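Local atomic coordinates of Non-heme chloroperoxidase CPO-A1 (Streptomyces aureofaciens, PDB entry 1A8Q), a protein that catalyses cofactor-free halogenation as a non-heme haloperoxidase of the alpha/beta hydrolase superfamily, able to brominate and possibly the chlorinating enzyme of 7-chlorotetracycline biosynthesis. Residues F163-N166 against K171-Q174. Numbering follows the deposited sequence.
Sequences FSAN and KVTQ
Val172 sets both of its methyl groups against the root of the Phe163 side chain. CG2 lies 3.7 Å from Phe163 CB and also rests on the backbone of that residue, 3.5 Å from Phe163 O, while CG1 sits 3.8 Å from Phe163 CB and reaches obliquely to the near end of the ring, 4.0 Å from Phe163 CG. With CG1 anti to its own backbone N (chi1 -175°), the valine fork spans the CB of Phe163, and the two side chains cross at about a right angle. Ala165 adds a looser apolar touch, its CB 4.4 Å from Val172 CG2; no hydrogen bond joins the two segments. Both segments lie in the loop joining helices 137-162 and 174-184 of the alpha/beta hydrolase fold. Ser164, at positive phi, is the C-prime residue of the Schellman motif that ends the first helix. Thr173 N-caps the second helix through a hydrogen bond between its OG1 and Asn176 N. Phe163 also packs on Phe180 and Val257, its side chain about 7 Å from that of the catalytic-triad residue His252, and Ser164 OG hydrogen-bonds to the backbone O of Asp222, the residue just before Asp223 of the triad.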
loop_
_atom_site.group_PDB
_atom_site.type_symbol
_atom_site.label_atom_id
_atom_site.label_comp_id
_atom_site.label_asym_id
_atom_site.label_seq_id
_atom_site.Cartn_x
_atom_site.Cartn_y
_atom_site.Cartn_z
ATOM N N PHE A 163 -3.528 9.941 -9.616
ATOM C CA PHE A 163 -3.756 11.153 -8.829
ATOM C C PHE A 163 -5.045 11.854 -9.209
ATOM O O PHE A 163 -5.286 12.959 -8.687
ATOM C CB PHE A 163 -2.606 12.169 -9.099
ATOM C CG PHE A 163 -1.276 11.721 -8.572
ATOM C CD1 PHE A 163 -1.033 11.525 -7.239
ATOM C CD2 PHE A 163 -0.230 11.461 -9.477
ATOM C CE1 PHE A 163 0.185 11.100 -6.739
ATOM C CE2 PHE A 163 1.000 11.046 -8.992
ATOM C CZ PHE A 163 1.220 10.864 -7.641
ATOM N N SER A 164 -5.909 11.241 -10.023
ATOM C CA SER A 164 -7.132 11.897 -10.493
ATOM C C SER A 164 -6.808 13.283 -11.008
ATOM O O SER A 164 -7.519 14.284 -10.817
ATOM C CB SER A 164 -8.202 12.018 -9.374
ATOM O OG SER A 164 -8.579 10.699 -9.017
ATOM N N ALA A 165 -5.758 13.358 -11.855
ATOM C CA ALA A 165 -5.281 14.659 -12.314
ATOM C C ALA A 165 -6.103 15.199 -13.470
ATOM O O ALA A 165 -5.806 16.265 -14.038
ATOM C CB ALA A 165 -3.804 14.482 -12.706
ATOM N N ASN A 166 -7.127 14.469 -13.876
ATOM C CA ASN A 166 -8.077 14.923 -14.874
ATOM C C ASN A 166 -9.153 15.820 -14.266
ATOM O O ASN A 166 -9.942 16.401 -15.026
ATOM C CB ASN A 166 -8.727 13.724 -15.576
ATOM C CG ASN A 166 -8.978 12.561 -14.639
ATOM O OD1 ASN A 166 -9.496 12.678 -13.529
ATOM N ND2 ASN A 166 -8.581 11.366 -15.095
ATOM N N LYS A 171 -4.970 19.711 -7.184
ATOM C CA LYS A 171 -3.764 20.251 -6.576
ATOM C C LYS A 171 -2.518 19.417 -6.877
ATOM O O LYS A 171 -1.450 19.601 -6.272
ATOM C CB LYS A 171 -3.928 20.297 -5.053
ATOM C CG LYS A 171 -3.907 21.700 -4.508
ATOM C CD LYS A 171 -5.044 22.589 -4.952
ATOM C CE LYS A 171 -5.115 23.801 -3.998
ATOM N NZ LYS A 171 -4.127 24.858 -4.403
ATOM N N VAL A 172 -2.671 18.515 -7.830
ATOM C CA VAL A 172 -1.551 17.646 -8.218
ATOM C C VAL A 172 -0.527 18.489 -8.986
ATOM O O VAL A 172 -0.886 19.199 -9.936
ATOM C CB VAL A 172 -2.063 16.522 -9.144
ATOM C CG1 VAL A 172 -0.898 15.568 -9.424
ATOM C CG2 VAL A 172 -3.212 15.764 -8.491
ATOM N N THR A 173 0.756 18.324 -8.651
ATOM C CA THR A 173 1.775 19.074 -9.367
ATOM C C THR A 173 2.383 18.226 -10.475
ATOM O O THR A 173 2.280 16.992 -10.426
ATOM C CB THR A 173 2.924 19.447 -8.404
ATOM O OG1 THR A 173 3.527 18.261 -7.902
ATOM C CG2 THR A 173 2.366 20.157 -7.156
ATOM N N GLN A 174 3.134 18.903 -11.340
ATOM C CA GLN A 174 3.849 18.109 -12.363
ATOM C C GLN A 174 4.893 17.283 -11.619
ATOM O O GLN A 174 5.217 16.153 -11.945
ATOM C CB GLN A 174 4.528 19.012 -13.390
ATOM C CG GLN A 174 5.370 18.243 -14.416
ATOM C CD GLN A 174 4.528 17.312 -15.249
ATOM O OE1 GLN A 174 3.426 17.703 -15.653
ATOM N NE2 GLN A 174 4.958 16.074 -15.469
#